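Side-chain contacts in mucin-like protocadherin (Homo sapiens, PDB 6OAE), which probably forms calcium-dependent heterophilic adhesion complexes with CDHR2 between adjacent microvilli, through extracellular cadherin repeats of which this chain holds the first two: residues V181-G186 against E190-A195; L125-R130 against D134-T139; Y138-M143 against P159-D164; D149-V154 against P173-W178; K105-E110 against S117-E122. All blocks are in the same frame, centred on the assembly; numbering follows the deposited sequence.

All five contacts lie in the second cadherin repeat. Contact 5 comes first along the chain. It closes the loop from strand 104-110 to strand 118-120 and joins the two sheets of the repeat at one edge. Contact 2 follows and closes the calcium-binding loop ahead of strand 137-142. Contact 3 begins on that strand, shares Tyr-138 and Thr-139 with contact 2, and reaches across to strand 158-163. Contact 4 starts within the span of contact 3 and ends beyond it, so the two cross. It ties strand 151-155 to strand 174-182. Contact 1 closes the last hairpin. Its Asp-183 meets Asp-129 and Asp-134 of contact 2 at the same calcium ion.

Contact 1: residues V181-G186 against E190-A195; sequences VRDTPG and EPSHTA. With CA (calcium ion), chain E.
Asp-183 and His-193 meet near the loop end of the beta hairpin made by strands 174-182 and 194-204 of the second cadherin repeat. Backbone bonds set the register. Val-181 and Ala-195 form an antiparallel hydrogen-bonded pair, bonded N to O both ways. Arg-182 and Thr-194 are the next pair, non-hydrogen-bonded.

The carboxylate bonds come beyond the pairing. His-193 ND1 donates to the syn lone pair of Asp-183 OD2 at 2.8 Å, and the oxygen lies in the ring plane. His-193 N donates to Asp-183 OD1 at 2.9 Å. The carboxylate and ring planes are 73° apart, and two bonds to one residue fix the rotation of the carboxylate. Its OD2 also binds the calcium ion, at 2.3 Å. The metal probably draws charge from this oxygen. Asn-94, Asn-96, Asp-129, Asp-131 and Asp-134 complete the site, so His-193 acts as a second-shell residue that positions a ligand.

Hydroxyls form a short relay. Ser-192 OG donates to Thr-184 OG1 at 2.7 Å, and Thr-184 OG1 donates in turn to Gly-186 O at 2.7 Å. Thr-184 OG1 sits between its own backbone N and carbonyl carbon (chi1 63°), within reach of both partners.

Apolar contact is small: Val-181 CG1 touches Ala-195 CB at 3.7 Å.

Contact 2: residues L125-R130 against D134-T139; sequences LQAEDR and DILFYT. With CA (calcium ion), chain E.
Asp-129 and Asp-134 share one calcium ion. Asp-129 binds it with both oxygens, OD2 at 2.5 Å and OD1 at 2.8 Å. Asp-129 CG is anti to the backbone N (chi1 -172°), turning the carboxylate to the metal. Asp-134 binds the calcium with a single oxygen, OD2, at 2.3 Å. The carboxylate planes are 78° apart. The two OD2 atoms come close because the metal draws both in, and it probably offsets their charge. This is a calcium site at the junction of the two cadherin repeats. Asp-129 and Asp-131 form the DXD motif of the family, and Asp-183, Asn-94 and Asn-96 supply the other ligands.

Leu-136 forms the next layer. Its CD2 lies 3.9 Å from Asp-129 CB, and its CD1 packs against Ala-127 O at 3.8 Å. One branch backs the acid, the other the chain leading to it. Farther out, Ala-127 N donates to Tyr-138 OH at 2.9 Å. The N-H approaches at the ring edge, with an angle of 156° at the hydrogen.

Contact 3: residues Y138-M143 against P159-D164; sequences YTLQEM and PALRLD
Arg-162 NE bonds Asp-164 OD1 at 2.9 Å in a salt bridge. Asp-164 follows directly on strand 158-163, whose Pro-159 and Leu-161 meet Tyr-138 and Leu-140. Ser-152 OG bonds Asp-164 OD2 and Arg-162 NH2 as well.

The contact itself is apolar. Pro-159 lays its ring over one face of Tyr-138. Its CG stands above the centre of the aromatic ring, 3.6 Å from the centroid and 10° off the normal, a CH-pi contact. Pro-159 CB lies near the root of the ring, 3.7 Å from Tyr-138 CG.

Leu-140 CD2 lies 3.6 Å from Leu-161 CD1, and the two side chains cross at about a right angle. Each has CG anti to its backbone N (chi1 -166° and -164°), which carries the branched end toward the other strand.

Strand 137-142 is an outer strand of the four-stranded sheet. Strand 158-163 is the middle one of the three-stranded sheet, between strands 118-120 and 151-155, so these pairs join the two layers of the cadherin beta sandwich.

Contact 4: residues D149-V154 against P173-W178; sequences DYFSLV and PNMTFW
Met-175 pushes its sulfur into the notch between the rings of Tyr-150 and Phe-151. The three residues lie in the interior of the cadherin beta sandwich, between strand 151-155 of one sheet and strand 174-182 of the other.

The sulfur is the bump. Met-175 SD lies 3.6 Å from Tyr-150 CD1. It meets that ring obliquely, 4.1 Å from the centroid and 32° off the normal. Toward Phe-151 it comes at the edge, with SD 3.7 Å from Phe-151 CE2. Both are Met-aromatic contacts. The methyl group is turned to the same ring: Met-175 CE lies in the plane of Phe-151, 3.9 Å from its CE2. The methionine chain bends at chi2 (139°) and again at chi3 (-57°), and this puts SD and CE together beside the phenylalanine.

Phe-177 fills the next hollow along the strand. Its CZ rests on Phe-151 CB at 3.9 Å, and its CE2 is the same distance from Phe-151 CD2. The two phenylalanine side chains cross at about a right angle. Phe-177 thus meets Phe-151 at CB and CD2, and Met-175 meets it farther out, at CE2. Leu-161 and Leu-163 also pack on it, and Leu-140 touches Phe-177.

No hydrogen bond spans the contact. The sheets are held here by dispersion and by the weak attraction of a polarisable sulfur for aromatic rings.

Contact 5: residues K105-E110 against S117-E122; sequences KEIRVE and STVIPE
Val-109 and Val-119 point at each other tip to tip. Val-119 CG1 is the leading atom. It is anti to its backbone N (chi1 167°) and fits against both methyls of the partner, 3.6 Å from Val-109 CG2 and 3.7 Å from Val-109 CG1. Val-119 CG2 adds a longer touch to Val-109 CG1.

Ile-107 and Ile-120 meet differently. Their side chains slant across one another, with the end of Ile-120 against the end and CG1 of Ile-107. The CD1 atoms of Ile-107 and Ile-120 are 3.6 Å apart, and Ile-120 CD1 also lies 3.7 Å from Ile-107 CG1. The Ile-120 chain is extended to its end (chi2 175°), so CD1 reaches out to the partner strand. A looser touch, Ile-107 CG2 to Val-119 CG1 at 4.4 Å, links the two pairs.

Consecutive strand residues normally point to opposite sides, yet Val-119 and Ile-120 both face strand 104-110. The reason is a classic beta bulge: both residues lie opposite Leu-161 on strand 158-163. Leu-163 packs on Val-119, and Leu-161 packs on Ile-120. Strands 104-110 and 118-120 are each at the edge of a different sheet, and this contact closes the cadherin sandwich along that side.

All the touching atoms across the contact are aliphatic carbons. Cohesion therefore comes from the fit of branched side chains and probably from the partial burial of apolar surface, without directional bonds.

Contact 1: residues V181-G186 against E190-A195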
# COMPACT_ATOMS: atom_id res chain seq x y z
N VAL A 181 14.22 -1.06 5.19
CA VAL A 181 12.78 -1.24 5.49
C VAL A 181 12.25 -2.22 4.45
O VAL A 181 12.70 -2.12 3.28
CB VAL A 181 12.01 0.09 5.51
CG1 VAL A 181 12.02 0.80 4.15
CG2 VAL A 181 10.60 -0.11 6.01
N ARG A 182 11.37 -3.13 4.85
CA ARG A 182 10.65 -4.01 3.91
C ARG A 182 9.17 -3.95 4.28
O ARG A 182 8.86 -3.58 5.45
CB ARG A 182 11.24 -5.43 3.90
CG ARG A 182 11.13 -6.16 5.22
CD ARG A 182 11.49 -7.64 5.20
NE ARG A 182 11.21 -8.20 6.53
CZ ARG A 182 12.03 -8.18 7.58
NH1 ARG A 182 13.25 -7.65 7.51
NH2 ARG A 182 11.64 -8.71 8.72
N ASP A 183 8.29 -4.31 3.34
CA ASP A 183 6.82 -4.23 3.53
C ASP A 183 6.23 -5.62 3.81
O ASP A 183 5.03 -5.77 3.66
CB ASP A 183 6.17 -3.54 2.34
CG ASP A 183 6.46 -4.17 0.99
OD1 ASP A 183 7.10 -5.26 0.93
OD2 ASP A 183 6.05 -3.53 -0.00
N THR A 184 7.06 -6.60 4.18
CA THR A 184 6.63 -7.98 4.54
C THR A 184 7.37 -8.42 5.80
O THR A 184 8.51 -8.04 6.02
CB THR A 184 6.88 -8.96 3.39
OG1 THR A 184 8.29 -9.03 3.12
CG2 THR A 184 6.10 -8.56 2.15
N PRO A 185 6.75 -9.25 6.66
CA PRO A 185 7.45 -9.77 7.83
C PRO A 185 8.65 -10.64 7.42
O PRO A 185 9.65 -10.59 8.09
CB PRO A 185 6.42 -10.64 8.56
CG PRO A 185 5.10 -10.35 7.92
CD PRO A 185 5.35 -9.71 6.58
N GLY A 186 8.49 -11.41 6.34
CA GLY A 186 9.50 -12.35 5.81
C GLY A 186 10.48 -11.64 4.89
O GLY A 186 10.04 -10.77 4.09
N GLU A 190 7.78 -13.33 -1.77
CA GLU A 190 7.44 -12.62 -3.03
C GLU A 190 5.92 -12.42 -3.10
O GLU A 190 5.18 -13.38 -2.94
CB GLU A 190 8.00 -13.43 -4.20
CG GLU A 190 9.51 -13.29 -4.33
CD GLU A 190 10.30 -14.48 -4.88
OE1 GLU A 190 9.74 -15.60 -4.96
OE2 GLU A 190 11.48 -14.27 -5.21
N PRO A 191 5.37 -11.19 -3.32
CA PRO A 191 6.16 -9.97 -3.50
C PRO A 191 6.64 -9.36 -2.17
O PRO A 191 5.94 -9.45 -1.17
CB PRO A 191 5.14 -9.03 -4.17
CG PRO A 191 3.84 -9.42 -3.52
CD PRO A 191 3.93 -10.92 -3.36
N SER A 192 7.83 -8.76 -2.19
CA SER A 192 8.42 -8.01 -1.05
C SER A 192 9.30 -6.88 -1.61
O SER A 192 10.06 -7.14 -2.53
CB SER A 192 9.21 -8.90 -0.14
OG SER A 192 9.73 -8.16 0.96
N HIS A 193 9.20 -5.68 -1.06
CA HIS A 193 9.96 -4.52 -1.54
C HIS A 193 10.81 -3.99 -0.39
O HIS A 193 10.28 -3.94 0.73
CB HIS A 193 9.04 -3.43 -2.05
CG HIS A 193 8.04 -3.94 -3.04
ND1 HIS A 193 6.74 -4.16 -2.67
CD2 HIS A 193 8.16 -4.28 -4.35
CE1 HIS A 193 6.07 -4.61 -3.73
NE2 HIS A 193 6.93 -4.70 -4.77
N THR A 194 12.04 -3.60 -0.69
CA THR A 194 13.02 -3.11 0.30
C THR A 194 13.49 -1.73 -0.15
O THR A 194 13.65 -1.53 -1.37
CB THR A 194 14.18 -4.09 0.48
OG1 THR A 194 13.65 -5.31 0.99
CG2 THR A 194 15.23 -3.61 1.46
N ALA A 195 13.69 -0.83 0.81
CA ALA A 195 14.34 0.47 0.63
C ALA A 195 15.47 0.55 1.66
O ALA A 195 15.39 -0.14 2.72
CB ALA A 195 13.34 1.58 0.79
CA CA E . 4.07 -2.36 -0.36

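Contact 2: residues L125-R130 against D134-T139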
# COMPACT_ATOMS: atom_id res chain seq x y z
N LEU A 125 12.70 8.68 11.03
CA LEU A 125 13.25 7.48 10.33
C LEU A 125 12.21 6.77 9.48
O LEU A 125 12.64 6.08 8.58
CB LEU A 125 13.82 6.49 11.36
CG LEU A 125 15.04 6.97 12.14
CD1 LEU A 125 15.71 5.82 12.88
CD2 LEU A 125 16.04 7.63 11.22
N GLN A 126 10.92 6.91 9.76
CA GLN A 126 9.88 6.05 9.13
C GLN A 126 9.85 6.26 7.61
O GLN A 126 10.09 7.38 7.12
CB GLN A 126 8.51 6.24 9.78
CG GLN A 126 7.91 7.63 9.60
CD GLN A 126 6.74 7.83 10.53
OE1 GLN A 126 6.33 6.92 11.25
NE2 GLN A 126 6.19 9.04 10.53
N ALA A 127 9.59 5.16 6.91
CA ALA A 127 9.30 5.15 5.47
C ALA A 127 7.78 5.25 5.28
O ALA A 127 7.04 5.16 6.27
CB ALA A 127 9.88 3.90 4.85
N GLU A 128 7.36 5.41 4.03
CA GLU A 128 5.93 5.41 3.64
C GLU A 128 5.76 4.47 2.45
O GLU A 128 6.65 4.47 1.56
CB GLU A 128 5.42 6.80 3.29
CG GLU A 128 3.91 6.89 3.28
CD GLU A 128 3.40 8.32 3.27
OE1 GLU A 128 4.25 9.24 3.36
OE2 GLU A 128 2.18 8.51 3.16
N ASP A 129 4.68 3.70 2.48
CA ASP A 129 4.31 2.70 1.45
C ASP A 129 2.87 3.01 1.03
O ASP A 129 1.99 3.01 1.93
CB ASP A 129 4.53 1.31 2.04
CG ASP A 129 4.38 0.19 1.06
OD1 ASP A 129 3.47 0.28 0.19
OD2 ASP A 129 5.15 -0.77 1.18
N ARG A 130 2.64 3.24 -0.26
CA ARG A 130 1.29 3.59 -0.80
C ARG A 130 0.32 2.41 -0.66
O ARG A 130 -0.88 2.63 -0.85
CB ARG A 130 1.40 4.14 -2.23
CG ARG A 130 2.11 5.49 -2.32
CD ARG A 130 2.15 6.06 -3.73
NE ARG A 130 2.78 7.38 -3.78
CZ ARG A 130 2.22 8.50 -3.34
NH1 ARG A 130 2.89 9.64 -3.41
NH2 ARG A 130 0.99 8.49 -2.83
N ASP A 134 0.06 -2.06 4.50
CA ASP A 134 1.36 -2.76 4.68
C ASP A 134 1.98 -2.32 6.01
O ASP A 134 2.10 -1.10 6.23
CB ASP A 134 2.33 -2.51 3.51
CG ASP A 134 2.04 -3.35 2.28
OD1 ASP A 134 1.04 -4.12 2.29
OD2 ASP A 134 2.84 -3.24 1.32
N ILE A 135 2.34 -3.29 6.86
CA ILE A 135 3.15 -3.05 8.08
C ILE A 135 4.60 -3.04 7.64
O ILE A 135 4.99 -3.99 6.92
CB ILE A 135 2.89 -4.12 9.16
CG1 ILE A 135 1.40 -4.21 9.50
CG2 ILE A 135 3.75 -3.84 10.40
CD1 ILE A 135 0.78 -2.88 9.84
N LEU A 136 5.36 -2.03 8.03
CA LEU A 136 6.77 -1.91 7.59
C LEU A 136 7.69 -2.44 8.71
O LEU A 136 7.42 -2.20 9.88
CB LEU A 136 7.07 -0.45 7.22
CG LEU A 136 6.19 0.10 6.09
CD1 LEU A 136 6.69 1.45 5.64
CD2 LEU A 136 6.12 -0.87 4.91
N PHE A 137 8.73 -3.15 8.29
CA PHE A 137 9.70 -3.89 9.12
C PHE A 137 11.07 -3.26 8.88
O PHE A 137 11.53 -3.26 7.73
CB PHE A 137 9.69 -5.37 8.76
CG PHE A 137 8.43 -6.06 9.22
CD1 PHE A 137 7.24 -5.92 8.51
CD2 PHE A 137 8.44 -6.85 10.37
CE1 PHE A 137 6.08 -6.54 8.96
CE2 PHE A 137 7.29 -7.48 10.80
CZ PHE A 137 6.11 -7.33 10.10
N TYR A 138 11.67 -2.74 9.95
CA TYR A 138 12.92 -1.95 9.91
C TYR A 138 14.04 -2.73 10.56
O TYR A 138 13.84 -3.34 11.64
CB TYR A 138 12.72 -0.64 10.64
CG TYR A 138 11.69 0.26 10.04
CD1 TYR A 138 10.35 0.16 10.39
CD2 TYR A 138 12.06 1.23 9.11
CE1 TYR A 138 9.40 1.00 9.83
CE2 TYR A 138 11.12 2.09 8.56
CZ TYR A 138 9.79 1.97 8.92
OH TYR A 138 8.84 2.80 8.37
N THR A 139 15.20 -2.68 9.92
CA THR A 139 16.44 -3.35 10.35
C THR A 139 17.56 -2.33 10.36
O THR A 139 17.64 -1.56 9.39
CB THR A 139 16.78 -4.52 9.43
OG1 THR A 139 15.63 -5.36 9.45
CG2 THR A 139 18.00 -5.27 9.91
CA CA E . 4.07 -2.36 -0.36

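Contact 3: residues Y138-M143 against P159-D164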
# COMPACT_ATOMS: atom_id res chain seq x y z
N TYR A 138 11.67 -2.74 9.95
CA TYR A 138 12.92 -1.95 9.91
C TYR A 138 14.04 -2.73 10.56
O TYR A 138 13.84 -3.34 11.64
CB TYR A 138 12.72 -0.64 10.64
CG TYR A 138 11.69 0.26 10.04
CD1 TYR A 138 10.35 0.16 10.39
CD2 TYR A 138 12.06 1.23 9.11
CE1 TYR A 138 9.40 1.00 9.83
CE2 TYR A 138 11.12 2.09 8.56
CZ TYR A 138 9.79 1.97 8.92
OH TYR A 138 8.84 2.80 8.37
N THR A 139 15.20 -2.68 9.92
CA THR A 139 16.44 -3.35 10.35
C THR A 139 17.56 -2.33 10.36
O THR A 139 17.64 -1.56 9.39
CB THR A 139 16.78 -4.52 9.43
OG1 THR A 139 15.63 -5.36 9.45
CG2 THR A 139 18.00 -5.27 9.91
N LEU A 140 18.40 -2.34 11.40
CA LEU A 140 19.60 -1.48 11.51
C LEU A 140 20.83 -2.38 11.38
O LEU A 140 20.92 -3.39 12.16
CB LEU A 140 19.56 -0.76 12.85
CG LEU A 140 20.53 0.40 12.97
CD1 LEU A 140 20.05 1.60 12.16
CD2 LEU A 140 20.72 0.77 14.44
N GLN A 141 21.71 -2.08 10.42
CA GLN A 141 22.95 -2.86 10.17
C GLN A 141 24.15 -1.92 10.31
O GLN A 141 24.19 -0.92 9.59
CB GLN A 141 22.89 -3.49 8.79
CG GLN A 141 24.11 -4.34 8.46
CD GLN A 141 24.04 -4.99 7.10
OE1 GLN A 141 25.06 -5.33 6.51
NE2 GLN A 141 22.82 -5.17 6.59
N GLU A 142 25.09 -2.22 11.21
CA GLU A 142 26.28 -1.35 11.39
C GLU A 142 27.07 -1.35 10.08
O GLU A 142 27.19 -2.41 9.44
CB GLU A 142 27.13 -1.75 12.59
CG GLU A 142 27.73 -3.13 12.53
CD GLU A 142 28.55 -3.45 13.76
OE1 GLU A 142 29.51 -4.22 13.61
OE2 GLU A 142 28.24 -2.92 14.85
N MET A 143 27.54 -0.16 9.70
CA MET A 143 28.41 0.08 8.54
C MET A 143 29.85 0.19 9.05
O MET A 143 30.75 -0.33 8.39
CB MET A 143 28.00 1.38 7.84
CG MET A 143 28.15 1.32 6.35
SD MET A 143 28.31 2.98 5.66
CE MET A 143 30.02 3.33 6.08
N PRO A 159 10.65 2.27 14.38
CA PRO A 159 12.02 2.70 14.14
C PRO A 159 12.45 4.00 14.85
O PRO A 159 12.85 4.94 14.18
CB PRO A 159 12.01 2.85 12.60
CG PRO A 159 10.64 3.36 12.31
CD PRO A 159 9.78 2.51 13.21
N ALA A 160 12.37 4.02 16.17
CA ALA A 160 13.01 5.06 17.00
C ALA A 160 14.41 4.53 17.30
O ALA A 160 14.51 3.32 17.56
CB ALA A 160 12.24 5.33 18.26
N LEU A 161 15.42 5.38 17.25
CA LEU A 161 16.81 4.97 17.54
C LEU A 161 17.09 5.30 19.01
O LEU A 161 16.92 6.48 19.41
CB LEU A 161 17.79 5.66 16.60
CG LEU A 161 19.18 5.02 16.57
CD1 LEU A 161 19.13 3.64 15.98
CD2 LEU A 161 20.17 5.89 15.82
N ARG A 162 17.47 4.30 19.77
CA ARG A 162 17.75 4.38 21.22
C ARG A 162 19.26 4.31 21.45
O ARG A 162 19.92 3.49 20.79
CB ARG A 162 16.97 3.26 21.91
CG ARG A 162 17.30 3.09 23.39
CD ARG A 162 16.54 1.92 24.01
NE ARG A 162 16.92 0.72 23.29
CZ ARG A 162 16.11 -0.28 22.98
NH1 ARG A 162 14.85 -0.26 23.34
NH2 ARG A 162 16.58 -1.30 22.29
N LEU A 163 19.79 5.12 22.37
CA LEU A 163 21.17 4.98 22.87
C LEU A 163 21.20 3.86 23.92
O LEU A 163 20.43 3.92 24.90
CB LEU A 163 21.67 6.31 23.45
CG LEU A 163 23.08 6.29 24.00
CD1 LEU A 163 24.11 6.11 22.90
CD2 LEU A 163 23.36 7.56 24.78
N ASP A 164 22.07 2.88 23.73
CA ASP A 164 22.15 1.67 24.60
C ASP A 164 23.37 1.66 25.51
O ASP A 164 23.35 0.91 26.47
CB ASP A 164 22.20 0.43 23.74
CG ASP A 164 20.94 0.30 22.93
OD1 ASP A 164 19.84 0.57 23.50
OD2 ASP A 164 21.06 -0.06 21.74

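Contact 4: residues D149-V154 against P173-W178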
# COMPACT_ATOMS: atom_id res chain seq x y z
N ASP A 149 26.92 -1.61 19.05
CA ASP A 149 27.14 -1.62 20.52
C ASP A 149 26.44 -0.40 21.15
O ASP A 149 26.07 -0.47 22.32
CB ASP A 149 28.63 -1.58 20.90
CG ASP A 149 29.50 -2.71 20.35
OD1 ASP A 149 28.94 -3.70 19.83
OD2 ASP A 149 30.75 -2.57 20.45
N TYR A 150 26.23 0.69 20.39
CA TYR A 150 25.77 1.98 20.95
C TYR A 150 24.30 2.28 20.69
O TYR A 150 23.74 2.97 21.52
CB TYR A 150 26.60 3.12 20.37
CG TYR A 150 28.04 3.04 20.79
CD1 TYR A 150 28.95 2.31 20.05
CD2 TYR A 150 28.49 3.67 21.95
CE1 TYR A 150 30.28 2.22 20.42
CE2 TYR A 150 29.83 3.60 22.33
CZ TYR A 150 30.72 2.87 21.56
OH TYR A 150 32.04 2.77 21.92
N PHE A 151 23.75 1.85 19.55
CA PHE A 151 22.38 2.22 19.12
C PHE A 151 21.63 1.01 18.60
O PHE A 151 22.23 0.12 17.99
CB PHE A 151 22.42 3.29 18.03
CG PHE A 151 23.07 4.58 18.42
CD1 PHE A 151 22.38 5.55 19.14
CD2 PHE A 151 24.39 4.86 18.05
CE1 PHE A 151 22.98 6.75 19.47
CE2 PHE A 151 24.99 6.06 18.39
CZ PHE A 151 24.29 7.00 19.10
N SER A 152 20.32 0.99 18.84
CA SER A 152 19.39 -0.05 18.31
C SER A 152 18.02 0.58 18.08
O SER A 152 17.76 1.66 18.65
CB SER A 152 19.32 -1.21 19.28
OG SER A 152 18.78 -0.80 20.51
N LEU A 153 17.21 -0.06 17.25
CA LEU A 153 15.81 0.35 17.03
C LEU A 153 15.00 -0.15 18.21
O LEU A 153 15.31 -1.26 18.73
CB LEU A 153 15.30 -0.25 15.73
CG LEU A 153 16.02 0.20 14.47
CD1 LEU A 153 15.38 -0.46 13.27
CD2 LEU A 153 15.98 1.72 14.33
N VAL A 154 14.00 0.61 18.62
CA VAL A 154 13.11 0.16 19.73
C VAL A 154 12.45 -1.16 19.33
O VAL A 154 12.40 -2.09 20.17
CB VAL A 154 12.09 1.25 20.12
CG1 VAL A 154 11.01 0.70 21.03
CG2 VAL A 154 12.79 2.42 20.76
N PRO A 173 33.80 8.80 17.63
CA PRO A 173 33.03 10.01 17.37
C PRO A 173 32.02 9.88 16.22
O PRO A 173 31.16 10.72 16.14
CB PRO A 173 34.08 11.03 16.96
CG PRO A 173 35.14 10.17 16.28
CD PRO A 173 35.16 8.88 17.06
N ASN A 174 32.20 8.86 15.36
CA ASN A 174 31.33 8.62 14.16
C ASN A 174 30.85 7.17 14.19
O ASN A 174 31.70 6.26 14.39
CB ASN A 174 32.03 8.89 12.82
CG ASN A 174 31.22 8.47 11.61
OD1 ASN A 174 31.01 7.28 11.36
ND2 ASN A 174 30.77 9.44 10.82
N MET A 175 29.54 6.97 14.00
CA MET A 175 28.90 5.63 13.88
C MET A 175 27.97 5.71 12.67
O MET A 175 27.10 6.60 12.66
CB MET A 175 28.11 5.25 15.13
CG MET A 175 28.98 4.66 16.23
SD MET A 175 28.60 5.21 17.90
CE MET A 175 28.75 6.97 17.71
N THR A 176 28.15 4.83 11.69
CA THR A 176 27.29 4.82 10.48
C THR A 176 26.54 3.49 10.42
O THR A 176 27.13 2.43 10.72
CB THR A 176 28.08 5.15 9.22
OG1 THR A 176 28.65 6.44 9.44
CG2 THR A 176 27.21 5.19 7.99
N PHE A 177 25.27 3.58 10.01
CA PHE A 177 24.34 2.45 9.89
C PHE A 177 23.67 2.46 8.53
O PHE A 177 23.44 3.54 7.98
CB PHE A 177 23.23 2.54 10.92
CG PHE A 177 23.69 2.42 12.35
CD1 PHE A 177 23.93 1.18 12.90
CD2 PHE A 177 23.86 3.55 13.13
CE1 PHE A 177 24.34 1.07 14.23
CE2 PHE A 177 24.29 3.44 14.44
CZ PHE A 177 24.53 2.19 14.99
N TRP A 178 23.38 1.27 8.03
CA TRP A 178 22.37 1.03 6.98
C TRP A 178 21.04 0.84 7.70
O TRP A 178 20.98 0.02 8.66
CB TRP A 178 22.69 -0.20 6.13
CG TRP A 178 23.73 0.01 5.09
CD1 TRP A 178 23.63 0.82 3.99
CD2 TRP A 178 25.02 -0.62 5.02
NE1 TRP A 178 24.79 0.74 3.25
CE2 TRP A 178 25.65 -0.14 3.86
CE3 TRP A 178 25.70 -1.55 5.84
CZ2 TRP A 178 26.94 -0.55 3.49
CZ3 TRP A 178 26.97 -1.95 5.48
CH2 TRP A 178 27.58 -1.46 4.32

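Contact 5: residues K105-E110 against S117-E122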
# COMPACT_ATOMS: atom_id res chain seq x y z
N LYS A 105 21.69 10.63 5.86
CA LYS A 105 21.25 11.65 6.84
C LYS A 105 22.19 11.60 8.06
O LYS A 105 22.53 10.47 8.47
CB LYS A 105 19.82 11.29 7.25
CG LYS A 105 19.11 12.26 8.16
CD LYS A 105 18.03 11.61 9.02
CE LYS A 105 16.76 11.29 8.27
NZ LYS A 105 15.65 12.23 8.58
N GLU A 106 22.55 12.77 8.61
CA GLU A 106 23.44 12.88 9.79
C GLU A 106 22.64 13.42 10.99
O GLU A 106 21.78 14.28 10.80
CB GLU A 106 24.64 13.76 9.43
CG GLU A 106 25.27 13.36 8.11
CD GLU A 106 26.75 13.66 7.96
OE1 GLU A 106 27.28 14.41 8.81
OE2 GLU A 106 27.37 13.15 7.00
N ILE A 107 22.94 12.89 12.19
CA ILE A 107 22.36 13.37 13.47
C ILE A 107 23.54 13.61 14.42
O ILE A 107 24.37 12.69 14.56
CB ILE A 107 21.35 12.37 14.08
CG1 ILE A 107 20.10 12.18 13.21
CG2 ILE A 107 20.99 12.81 15.51
CD1 ILE A 107 20.29 11.35 11.96
N ARG A 108 23.59 14.76 15.07
CA ARG A 108 24.60 15.05 16.11
C ARG A 108 24.01 14.68 17.47
O ARG A 108 22.83 15.02 17.74
CB ARG A 108 25.12 16.48 15.90
CG ARG A 108 26.06 16.52 14.71
CD ARG A 108 26.31 17.86 14.11
NE ARG A 108 25.10 18.52 13.68
CZ ARG A 108 24.37 18.21 12.61
NH1 ARG A 108 24.69 17.20 11.81
NH2 ARG A 108 23.29 18.93 12.35
N VAL A 109 24.80 14.00 18.29
CA VAL A 109 24.36 13.48 19.62
C VAL A 109 25.40 13.90 20.65
O VAL A 109 26.60 13.59 20.44
CB VAL A 109 24.18 11.96 19.62
CG1 VAL A 109 23.28 11.51 20.76
CG2 VAL A 109 23.65 11.43 18.30
N GLU A 110 24.98 14.55 21.72
CA GLU A 110 25.92 14.97 22.79
C GLU A 110 26.50 13.73 23.45
O GLU A 110 25.77 12.75 23.67
CB GLU A 110 25.23 15.90 23.77
CG GLU A 110 25.02 17.27 23.20
CD GLU A 110 24.44 18.23 24.21
OE1 GLU A 110 25.02 18.34 25.32
OE2 GLU A 110 23.40 18.84 23.90
N SER A 117 17.99 6.70 26.24
CA SER A 117 17.32 7.87 25.64
C SER A 117 16.94 7.52 24.20
O SER A 117 17.78 6.87 23.52
CB SER A 117 18.21 9.11 25.62
OG SER A 117 18.51 9.57 26.93
N THR A 118 15.78 7.97 23.75
CA THR A 118 15.48 8.02 22.30
C THR A 118 16.32 9.15 21.73
O THR A 118 16.24 10.27 22.27
CB THR A 118 13.98 8.22 22.02
OG1 THR A 118 13.30 7.06 22.47
CG2 THR A 118 13.70 8.43 20.55
N VAL A 119 17.12 8.90 20.69
CA VAL A 119 17.98 9.93 20.05
C VAL A 119 17.39 10.33 18.69
O VAL A 119 17.62 11.48 18.26
CB VAL A 119 19.44 9.43 19.95
CG1 VAL A 119 20.30 10.26 19.04
CG2 VAL A 119 20.07 9.34 21.34
N ILE A 120 16.68 9.42 18.00
CA ILE A 120 15.94 9.75 16.75
C ILE A 120 14.54 9.19 16.93
O ILE A 120 14.38 7.99 17.11
CB ILE A 120 16.61 9.21 15.47
CG1 ILE A 120 18.11 9.53 15.42
CG2 ILE A 120 15.89 9.76 14.26
CD1 ILE A 120 18.84 8.90 14.23
N PRO A 121 13.48 10.02 16.87
CA PRO A 121 12.13 9.52 17.00
C PRO A 121 11.71 8.86 15.67
O PRO A 121 12.29 9.14 14.61
CB PRO A 121 11.34 10.79 17.34
CG PRO A 121 12.05 11.84 16.52
CD PRO A 121 13.51 11.48 16.65
N GLU A 122 10.71 7.99 15.78
CA GLU A 122 10.07 7.23 14.66
C GLU A 122 9.79 8.18 13.47
O GLU A 122 10.03 7.78 12.32
CB GLU A 122 8.83 6.55 15.23
CG GLU A 122 8.45 5.28 14.52
CD GLU A 122 7.24 4.54 15.07
OE1 GLU A 122 6.53 3.90 14.25
OE2 GLU A 122 7.01 4.57 16.29